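Local coordinates for uncharacterized protein YacP (Bacillus subtilis, PDB 5MQ8) that acts as an endoribonuclease, also known as Rae1, involved in ribosome-dependent decay of messenger RNA, at residues P16-L21 and E27-V32; Q35-Y40 and N46-V51; E39-T44 and N66-V71. One frame throughout, in Å; residues are numbered along the deposited sequence.

All three contacts use helix 23-44, and they illustrate how one long helix can serve several partners along its length. Contact 1 comes first in the chain and packs the short helix 16-19 and its following turn on the N-terminal part of this helix. Contacts 2 and 3 begin from overlapping segments further along, sharing Glu39 and Tyr40, and reach strand 47-52 and the turn leading into strand 70-73, neighbours in the five-stranded parallel sheet. Their centres are about 4 Å apart, whereas the centre of contact 1 lies about 15 Å and 17 Å from those of contacts 2 and 3. The second subunit touches all three, so the helix serves both sheet and dimer.

Contact 1: P16-L21 and E27-V32; sequences PQLKDL and EEARDV
The carbonyl oxygen of Leu18 accepts one bond, from the backbone N of Leu21 at 2.9 Å, which closes the end of the short helical turn; the methyl of Ala29 packs against the same oxygen, Ala29 CB to Leu18 O being 3.5 Å. That methyl also abuts the carbonyl oxygen of Leu21. Both leucines pack near it. Leu21 lays its CB 3.8 Å from Glu28 CB and 3.9 Å from Ala29 CB, and its CD1 goes on to Val32 CG2, the two side chains crossing at about a right angle. Leu18 meets the other branch of Val32, CD2 to CG1 at 3.7 Å, and the same CD2 rests on Ala29 O. With CG1 of Val32 anti to its backbone N (chi1 174°), the two methyls are divided between the two leucines. The side chains meet through carbon atoms, with backbone oxygens of both segments packed among them; the carboxylate of Glu28 turns elsewhere, to the backbone N of Ala173. The packing thus fastens helix 16-19 and its turn to the early part of helix 23-44. Helix 8-14 joins them through Ile12, which touches both Leu18 and Ala29, and Ile151 of the second subunit packs on Val32.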
loop_
_atom_site.group_PDB
_atom_site.type_symbol
_atom_site.label_atom_id
_atom_site.label_comp_id
_atom_site.label_asym_id
_atom_site.label_seq_id
_atom_site.Cartn_x
_atom_site.Cartn_y
_atom_site.Cartn_z
ATOM N N PRO A 16 17.684 -11.397 -10.297
ATOM C CA PRO A 16 18.604 -10.373 -9.748
ATOM C C PRO A 16 18.182 -9.741 -8.429
ATOM O O PRO A 16 19.032 -9.573 -7.558
ATOM C CB PRO A 16 18.710 -9.333 -10.875
ATOM C CG PRO A 16 18.395 -10.092 -12.121
ATOM C CD PRO A 16 17.329 -11.097 -11.703
ATOM N N GLN A 17 16.887 -9.424 -8.254
ATOM C CA GLN A 17 16.403 -8.826 -7.004
ATOM C C GLN A 17 16.300 -9.837 -5.835
ATOM O O GLN A 17 16.067 -9.424 -4.692
ATOM C CB GLN A 17 15.078 -8.070 -7.216
ATOM C CG GLN A 17 15.231 -6.745 -7.981
ATOM C CD GLN A 17 14.322 -5.651 -7.451
ATOM O OE1 GLN A 17 13.102 -5.817 -7.309
ATOM N NE2 GLN A 17 14.898 -4.490 -7.172
ATOM N N LEU A 18 16.530 -11.141 -6.107
ATOM C CA LEU A 18 16.488 -12.189 -5.085
ATOM C C LEU A 18 17.858 -12.730 -4.688
ATOM O O LEU A 18 18.095 -12.934 -3.499
ATOM C CB LEU A 18 15.611 -13.380 -5.532
ATOM C CG LEU A 18 14.107 -13.166 -5.746
ATOM C CD1 LEU A 18 13.415 -14.489 -5.978
ATOM C CD2 LEU A 18 13.473 -12.509 -4.562
ATOM N N LYS A 19 18.734 -13.012 -5.678
ATOM C CA LYS A 19 20.041 -13.667 -5.482
ATOM C C LYS A 19 20.942 -13.043 -4.406
ATOM O O LYS A 19 21.724 -13.782 -3.809
ATOM C CB LYS A 19 20.814 -13.835 -6.805
ATOM C CG LYS A 19 21.282 -12.549 -7.477
ATOM C CD LYS A 19 22.149 -12.845 -8.694
ATOM C CE LYS A 19 21.353 -12.987 -9.965
ATOM N NZ LYS A 19 22.217 -13.360 -11.112
ATOM N N ASP A 20 20.807 -11.739 -4.115
ATOM C CA ASP A 20 21.659 -11.102 -3.105
ATOM C C ASP A 20 21.001 -10.987 -1.711
ATOM O O ASP A 20 21.627 -10.459 -0.788
ATOM C CB ASP A 20 22.179 -9.742 -3.612
ATOM C CG ASP A 20 22.936 -9.838 -4.931
ATOM O OD1 ASP A 20 23.845 -10.696 -5.038
ATOM O OD2 ASP A 20 22.612 -9.066 -5.860
ATOM N N LEU A 21 19.777 -11.526 -1.538
ATOM C CA LEU A 21 19.087 -11.493 -0.241
ATOM C C LEU A 21 19.339 -12.853 0.463
ATOM O O LEU A 21 18.411 -13.577 0.831
ATOM C CB LEU A 21 17.569 -11.155 -0.387
ATOM C CG LEU A 21 17.088 -10.091 -1.427
ATOM C CD1 LEU A 21 15.603 -9.743 -1.222
ATOM C CD2 LEU A 21 17.905 -8.800 -1.359
ATOM N N GLU A 27 16.229 -15.810 3.754
ATOM C CA GLU A 27 14.959 -15.479 4.407
ATOM C C GLU A 27 14.197 -14.366 3.691
ATOM O O GLU A 27 12.992 -14.496 3.477
ATOM C CB GLU A 27 15.173 -15.137 5.885
ATOM C CG GLU A 27 13.879 -14.920 6.652
ATOM C CD GLU A 27 14.013 -14.517 8.107
ATOM O OE1 GLU A 27 14.984 -13.803 8.449
ATOM O OE2 GLU A 27 13.112 -14.879 8.900
ATOM N N GLU A 28 14.903 -13.283 3.320
ATOM C CA GLU A 28 14.325 -12.156 2.609
ATOM C C GLU A 28 13.968 -12.550 1.178
ATOM O O GLU A 28 12.880 -12.203 0.714
ATOM C CB GLU A 28 15.244 -10.930 2.656
ATOM C CG GLU A 28 15.120 -10.182 3.971
ATOM C CD GLU A 28 16.072 -9.027 4.228
ATOM O OE1 GLU A 28 16.528 -8.377 3.258
ATOM O OE2 GLU A 28 16.340 -8.755 5.419
ATOM N N ALA A 29 14.849 -13.315 0.502
ATOM C CA ALA A 29 14.602 -13.767 -0.871
ATOM C C ALA A 29 13.352 -14.668 -0.955
ATOM O O ALA A 29 12.549 -14.524 -1.880
ATOM C CB ALA A 29 15.823 -14.486 -1.416
ATOM N N ARG A 30 13.173 -15.549 0.044
ATOM C CA ARG A 30 12.037 -16.456 0.193
ATOM C C ARG A 30 10.734 -15.640 0.342
ATOM O O ARG A 30 9.771 -15.892 -0.375
ATOM C CB ARG A 30 12.275 -17.382 1.393
ATOM C CG ARG A 30 11.095 -18.247 1.807
ATOM C CD ARG A 30 10.523 -17.754 3.119
ATOM N NE ARG A 30 11.151 -18.403 4.252
ATOM C CZ ARG A 30 11.133 -17.929 5.491
ATOM N NH1 ARG A 30 10.542 -16.770 5.761
ATOM N NH2 ARG A 30 11.715 -18.603 6.468
ATOM N N ASP A 31 10.737 -14.647 1.244
ATOM C CA ASP A 31 9.603 -13.764 1.498
ATOM C C ASP A 31 9.187 -12.964 0.266
ATOM O O ASP A 31 7.997 -12.897 -0.026
ATOM C CB ASP A 31 9.919 -12.822 2.672
ATOM C CG ASP A 31 9.967 -13.503 4.037
ATOM O OD1 ASP A 31 9.521 -14.667 4.139
ATOM O OD2 ASP A 31 10.440 -12.860 5.002
ATOM N N VAL A 32 10.164 -12.365 -0.462
ATOM C CA VAL A 32 9.898 -11.596 -1.680
ATOM C C VAL A 32 9.297 -12.523 -2.743
ATOM O O VAL A 32 8.274 -12.168 -3.345
ATOM C CB VAL A 32 11.139 -10.813 -2.195
ATOM C CG1 VAL A 32 10.852 -10.146 -3.545
ATOM C CG2 VAL A 32 11.592 -9.771 -1.176
#

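Contact 2: Q35-Y40 and N46-V51; sequences QKMAEY and NRVIVV
Helix 35-40 runs nearly antiparallel to strand 47-51, at 164° between their directions and 8.7 Å at the closest approach of the axes, with Met37 facing Val48 in the backbone register. Met37 and Tyr40 share the helix side of the contact about equally. The CG of Met37 sits 3.7 Å from Val50 CG2, and because the chain then bends at chi2 and chi3, CE folds back to Val48 CG1 at 3.5 Å, a tight fit for two methyls. One thioether side chain therefore spans two valines on the same face of the strand. Val48 in turn is shared: CG1 takes the methionine, while CG2 lies 3.7 Å from Tyr40 CD1, approaching the ring obliquely. Tyr40 is set for this by CG standing anti to the backbone N (chi1 -172°), which brings the ring across the valine and lets its hydroxyl bond Glu127 on helix 121-145. Leu4 of strand 3-7 touches both Met37 and Tyr40, and Val6 of that strand also packs on Met37, so the layer covers two neighbouring strands. The side chains of these two segments thus meet through carbon alone, by shape fit and buried apolar surface; beyond them, Gln41 adds a polar tie to Val48 N.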
loop_
_atom_site.group_PDB
_atom_site.type_symbol
_atom_site.label_atom_id
_atom_site.label_comp_id
_atom_site.label_asym_id
_atom_site.label_seq_id
_atom_site.Cartn_x
_atom_site.Cartn_y
_atom_site.Cartn_z
ATOM N N GLN A 35 5.610 -13.366 -2.074
ATOM C CA GLN A 35 4.771 -12.209 -2.396
ATOM C C GLN A 35 4.573 -12.095 -3.915
ATOM O O GLN A 35 3.443 -11.886 -4.357
ATOM C CB GLN A 35 5.327 -10.908 -1.764
ATOM C CG GLN A 35 4.510 -9.623 -2.048
ATOM C CD GLN A 35 3.010 -9.706 -1.788
ATOM O OE1 GLN A 35 2.189 -9.243 -2.588
ATOM N NE2 GLN A 35 2.608 -10.307 -0.686
ATOM N N LYS A 36 5.652 -12.300 -4.700
ATOM C CA LYS A 36 5.601 -12.307 -6.166
ATOM C C LYS A 36 4.664 -13.406 -6.668
ATOM O O LYS A 36 3.888 -13.167 -7.598
ATOM C CB LYS A 36 7.008 -12.492 -6.786
ATOM C CG LYS A 36 8.005 -11.352 -6.550
ATOM C CD LYS A 36 7.471 -9.990 -6.966
ATOM C CE LYS A 36 7.344 -9.092 -5.760
ATOM N NZ LYS A 36 6.204 -8.141 -5.877
ATOM N N MET A 37 4.713 -14.593 -6.029
ATOM C CA MET A 37 3.864 -15.720 -6.392
ATOM C C MET A 37 2.388 -15.508 -5.997
ATOM O O MET A 37 1.510 -16.060 -6.662
ATOM C CB MET A 37 4.423 -17.063 -5.887
ATOM C CG MET A 37 5.726 -17.519 -6.620
ATOM S SD MET A 37 5.913 -17.130 -8.390
ATOM C CE MET A 37 4.801 -18.110 -9.045
ATOM N N ALA A 38 2.117 -14.681 -4.956
ATOM C CA ALA A 38 0.758 -14.314 -4.535
ATOM C C ALA A 38 0.141 -13.461 -5.637
ATOM O O ALA A 38 -0.973 -13.740 -6.051
ATOM C CB ALA A 38 0.795 -13.541 -3.221
ATOM N N GLU A 39 0.908 -12.473 -6.162
ATOM C CA GLU A 39 0.493 -11.609 -7.262
ATOM C C GLU A 39 0.194 -12.438 -8.522
ATOM O O GLU A 39 -0.845 -12.220 -9.146
ATOM C CB GLU A 39 1.568 -10.565 -7.559
ATOM C CG GLU A 39 1.552 -9.408 -6.590
ATOM C CD GLU A 39 2.888 -8.773 -6.280
ATOM O OE1 GLU A 39 3.810 -8.870 -7.121
ATOM O OE2 GLU A 39 3.007 -8.152 -5.202
ATOM N N TYR A 40 1.085 -13.411 -8.859
ATOM C CA TYR A 40 0.956 -14.317 -10.002
ATOM C C TYR A 40 -0.320 -15.140 -9.880
ATOM O O TYR A 40 -1.086 -15.182 -10.846
ATOM C CB TYR A 40 2.182 -15.252 -10.122
ATOM C CG TYR A 40 2.211 -16.075 -11.393
ATOM C CD1 TYR A 40 1.547 -17.297 -11.474
ATOM C CD2 TYR A 40 2.923 -15.646 -12.507
ATOM C CE1 TYR A 40 1.542 -18.040 -12.654
ATOM C CE2 TYR A 40 2.961 -16.403 -13.678
ATOM C CZ TYR A 40 2.261 -17.595 -13.751
ATOM O OH TYR A 40 2.299 -18.333 -14.918
ATOM N N ASN A 46 -4.324 -19.077 -11.637
ATOM C CA ASN A 46 -3.669 -20.385 -11.643
ATOM C C ASN A 46 -3.213 -20.746 -10.252
ATOM O O ASN A 46 -2.768 -19.878 -9.500
ATOM C CB ASN A 46 -2.479 -20.400 -12.606
ATOM C CG ASN A 46 -2.851 -20.322 -14.071
ATOM O OD1 ASN A 46 -4.012 -20.425 -14.466
ATOM N ND2 ASN A 46 -1.861 -20.150 -14.916
ATOM N N ARG A 47 -3.353 -22.025 -9.885
ATOM C CA ARG A 47 -2.893 -22.482 -8.585
ATOM C C ARG A 47 -1.349 -22.488 -8.594
ATOM O O ARG A 47 -0.733 -22.901 -9.577
ATOM C CB ARG A 47 -3.458 -23.854 -8.264
ATOM C CG ARG A 47 -3.166 -24.269 -6.843
ATOM C CD ARG A 47 -3.637 -25.666 -6.610
ATOM N NE ARG A 47 -3.253 -26.141 -5.284
ATOM C CZ ARG A 47 -3.717 -27.259 -4.748
ATOM N NH1 ARG A 47 -4.584 -28.009 -5.411
ATOM N NH2 ARG A 47 -3.320 -27.635 -3.542
ATOM N N VAL A 48 -0.737 -21.953 -7.527
ATOM C CA VAL A 48 0.715 -21.826 -7.394
ATOM C C VAL A 48 1.199 -22.530 -6.145
ATOM O O VAL A 48 0.691 -22.271 -5.058
ATOM C CB VAL A 48 1.184 -20.342 -7.420
ATOM C CG1 VAL A 48 2.696 -20.237 -7.235
ATOM C CG2 VAL A 48 0.763 -19.644 -8.708
ATOM N N ILE A 49 2.191 -23.426 -6.301
ATOM C CA ILE A 49 2.807 -24.113 -5.171
ATOM C C ILE A 49 4.312 -23.864 -5.229
ATOM O O ILE A 49 4.956 -24.181 -6.228
ATOM C CB ILE A 49 2.425 -25.617 -5.048
ATOM C CG1 ILE A 49 0.882 -25.794 -4.985
ATOM C CG2 ILE A 49 3.106 -26.236 -3.806
ATOM C CD1 ILE A 49 0.364 -27.245 -5.033
ATOM N N VAL A 50 4.869 -23.297 -4.161
ATOM C CA VAL A 50 6.304 -23.015 -4.102
ATOM C C VAL A 50 6.983 -24.080 -3.244
ATOM O O VAL A 50 6.623 -24.262 -2.081
ATOM C CB VAL A 50 6.626 -21.561 -3.655
ATOM C CG1 VAL A 50 8.122 -21.271 -3.760
ATOM C CG2 VAL A 50 5.844 -20.550 -4.492
ATOM N N VAL A 51 7.959 -24.771 -3.831
ATOM C CA VAL A 51 8.726 -25.833 -3.185
ATOM C C VAL A 51 10.143 -25.351 -2.889
ATOM O O VAL A 51 10.905 -24.994 -3.796
ATOM C CB VAL A 51 8.692 -27.163 -4.001
ATOM C CG1 VAL A 51 9.548 -28.256 -3.348
ATOM C CG2 VAL A 51 7.263 -27.646 -4.176
#

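Contact 3: E39-T44 and N66-V71; sequences EYQSYT and NHRVEV
Gln41 and Arg68 form the centre of this joint, the CB of each directed toward the other segment. Their aliphatic parts run close, Gln41 CG lying 4.2 Å from Arg68 CG, while Arg68 O presses on the Gln41 amide so closely in the model that the detail there is doubtful. The sound polar link is a water: it donates to Gln41 OE1 at 3.2 Å and accepts from the backbone N of Glu70 at 2.9 Å. The same Gln41 OE1 also accepts from Val48 N, so the amide oxygen serves two strands at once, and these two partners are what hold the amide. A chi1 of 176° swings Gln41 CG away from its own backbone N, and a bend at chi2 then turns the amide. Beside it, Ser42 CB comes 4.4 Å from Arg68 CD, a loose apolar touch.

The next shell holds Arg68 and Ser42. Glu162 of the second subunit takes Arg68 NH1 on one carboxylate oxygen and Ser42 OG on the other, probably balancing the arginine's charge. Arg68 itself is placed by a type I turn from Asn66 to Val69, closed by Val69 N to Asn66 O at 2.9 Å; inside it Arg68 N reaches Asn66 OD1 in the carbonyl plane, on a lone pair. On the helix, Thr44 OG1 and Thr44 N meet Tyr40 O from opposite faces of its plane, the hydroxyl at 2.7 Å, and the Thr44 methyl lies over the centre of the Tyr40 ring.

Asn66 thus forms an Asx turn that leads into strand 70-73, an outermost strand of the chain's parallel sheet in the order 3-2-1-4-5. A helix lying over the edge of such a sheet is consistent with the alpha/beta architecture of the PIN-like NYN domain.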
loop_
_atom_site.group_PDB
_atom_site.type_symbol
_atom_site.label_atom_id
_atom_site.label_comp_id
_atom_site.label_asym_id
_atom_site.label_seq_id
_atom_site.Cartn_x
_atom_site.Cartn_y
_atom_site.Cartn_z
ATOM N N GLU A 39 0.908 -12.473 -6.162
ATOM C CA GLU A 39 0.493 -11.609 -7.262
ATOM C C GLU A 39 0.194 -12.438 -8.522
ATOM O O GLU A 39 -0.845 -12.220 -9.146
ATOM C CB GLU A 39 1.568 -10.565 -7.559
ATOM C CG GLU A 39 1.552 -9.408 -6.590
ATOM C CD GLU A 39 2.888 -8.773 -6.280
ATOM O OE1 GLU A 39 3.810 -8.870 -7.121
ATOM O OE2 GLU A 39 3.007 -8.152 -5.202
ATOM N N TYR A 40 1.085 -13.411 -8.859
ATOM C CA TYR A 40 0.956 -14.317 -10.002
ATOM C C TYR A 40 -0.320 -15.140 -9.880
ATOM O O TYR A 40 -1.086 -15.182 -10.846
ATOM C CB TYR A 40 2.182 -15.252 -10.122
ATOM C CG TYR A 40 2.211 -16.075 -11.393
ATOM C CD1 TYR A 40 1.547 -17.297 -11.474
ATOM C CD2 TYR A 40 2.923 -15.646 -12.507
ATOM C CE1 TYR A 40 1.542 -18.040 -12.654
ATOM C CE2 TYR A 40 2.961 -16.403 -13.678
ATOM C CZ TYR A 40 2.261 -17.595 -13.751
ATOM O OH TYR A 40 2.299 -18.333 -14.918
ATOM N N GLN A 41 -0.536 -15.798 -8.708
ATOM C CA GLN A 41 -1.723 -16.614 -8.455
ATOM C C GLN A 41 -3.006 -15.773 -8.642
ATOM O O GLN A 41 -3.912 -16.195 -9.365
ATOM C CB GLN A 41 -1.687 -17.255 -7.052
ATOM C CG GLN A 41 -2.973 -18.037 -6.712
ATOM C CD GLN A 41 -2.830 -19.285 -5.885
ATOM O OE1 GLN A 41 -1.869 -20.041 -5.980
ATOM N NE2 GLN A 41 -3.818 -19.545 -5.056
ATOM N N SER A 42 -3.072 -14.607 -7.982
ATOM C CA SER A 42 -4.225 -13.716 -8.027
ATOM C C SER A 42 -4.536 -13.186 -9.430
ATOM O O SER A 42 -5.685 -13.262 -9.845
ATOM C CB SER A 42 -4.054 -12.568 -7.044
ATOM O OG SER A 42 -5.213 -11.755 -7.055
ATOM N N TYR A 43 -3.526 -12.698 -10.164
ATOM C CA TYR A 43 -3.729 -12.199 -11.516
ATOM C C TYR A 43 -4.225 -13.277 -12.495
ATOM O O TYR A 43 -5.249 -13.081 -13.162
ATOM C CB TYR A 43 -2.451 -11.540 -12.058
ATOM C CG TYR A 43 -2.664 -10.836 -13.384
ATOM C CD1 TYR A 43 -3.146 -9.529 -13.433
ATOM C CD2 TYR A 43 -2.425 -11.489 -14.590
ATOM C CE1 TYR A 43 -3.383 -8.891 -14.648
ATOM C CE2 TYR A 43 -2.662 -10.862 -15.811
ATOM C CZ TYR A 43 -3.145 -9.563 -15.835
ATOM O OH TYR A 43 -3.390 -8.932 -17.031
ATOM N N THR A 44 -3.483 -14.406 -12.583
ATOM C CA THR A 44 -3.746 -15.492 -13.521
ATOM C C THR A 44 -4.916 -16.398 -13.140
ATOM O O THR A 44 -5.527 -17.002 -14.025
ATOM C CB THR A 44 -2.467 -16.334 -13.752
ATOM O OG1 THR A 44 -2.126 -17.018 -12.545
ATOM C CG2 THR A 44 -1.292 -15.507 -14.221
ATOM N N ASN A 66 1.449 -16.035 2.995
ATOM C CA ASN A 66 0.344 -15.564 2.162
ATOM C C ASN A 66 -0.613 -16.701 1.807
ATOM O O ASN A 66 -0.186 -17.709 1.244
ATOM C CB ASN A 66 0.894 -14.895 0.895
ATOM C CG ASN A 66 -0.006 -13.835 0.320
ATOM O OD1 ASN A 66 -1.177 -14.075 -0.015
ATOM N ND2 ASN A 66 0.537 -12.638 0.164
ATOM N N HIS A 67 -1.905 -16.536 2.159
ATOM C CA HIS A 67 -2.979 -17.505 1.907
ATOM C C HIS A 67 -3.131 -17.817 0.410
ATOM O O HIS A 67 -3.705 -18.849 0.050
ATOM C CB HIS A 67 -4.307 -17.005 2.510
ATOM C CG HIS A 67 -4.854 -15.764 1.866
ATOM N ND1 HIS A 67 -4.524 -14.501 2.328
ATOM C CD2 HIS A 67 -5.695 -15.638 0.809
ATOM C CE1 HIS A 67 -5.166 -13.654 1.537
ATOM N NE2 HIS A 67 -5.885 -14.292 0.614
ATOM N N ARG A 68 -2.615 -16.917 -0.453
ATOM C CA ARG A 68 -2.646 -17.055 -1.907
ATOM C C ARG A 68 -1.620 -18.077 -2.388
ATOM O O ARG A 68 -1.695 -18.495 -3.538
ATOM C CB ARG A 68 -2.334 -15.697 -2.568
ATOM C CG ARG A 68 -3.340 -15.216 -3.616
ATOM C CD ARG A 68 -4.380 -14.268 -3.030
ATOM N NE ARG A 68 -3.810 -13.026 -2.499
ATOM C CZ ARG A 68 -4.487 -12.154 -1.758
ATOM N NH1 ARG A 68 -5.767 -12.364 -1.476
ATOM N NH2 ARG A 68 -3.898 -11.055 -1.311
ATOM N N VAL A 69 -0.623 -18.431 -1.558
ATOM C CA VAL A 69 0.453 -19.331 -2.002
ATOM C C VAL A 69 0.676 -20.485 -1.061
ATOM O O VAL A 69 0.994 -20.277 0.109
ATOM C CB VAL A 69 1.804 -18.584 -2.217
ATOM C CG1 VAL A 69 2.773 -19.417 -3.039
ATOM C CG2 VAL A 69 1.607 -17.231 -2.854
ATOM N N GLU A 70 0.632 -21.698 -1.600
ATOM C CA GLU A 70 0.983 -22.875 -0.821
ATOM C C GLU A 70 2.522 -22.985 -0.874
ATOM O O GLU A 70 3.111 -22.970 -1.954
ATOM C CB GLU A 70 0.323 -24.127 -1.400
ATOM C CG GLU A 70 0.508 -25.351 -0.522
ATOM C CD GLU A 70 -0.259 -26.584 -0.946
ATOM O OE1 GLU A 70 -0.025 -27.643 -0.328
ATOM O OE2 GLU A 70 -1.094 -26.500 -1.875
ATOM N N VAL A 71 3.155 -23.054 0.294
ATOM C CA VAL A 71 4.603 -23.146 0.430
ATOM C C VAL A 71 4.937 -24.486 1.075
ATOM O O VAL A 71 4.451 -24.776 2.171
ATOM C CB VAL A 71 5.169 -21.934 1.215
ATOM C CG1 VAL A 71 6.639 -22.130 1.546
ATOM C CG2 VAL A 71 4.950 -20.628 0.444
HETATM O O HOH W 1 -1.514 -22.039 -3.455
#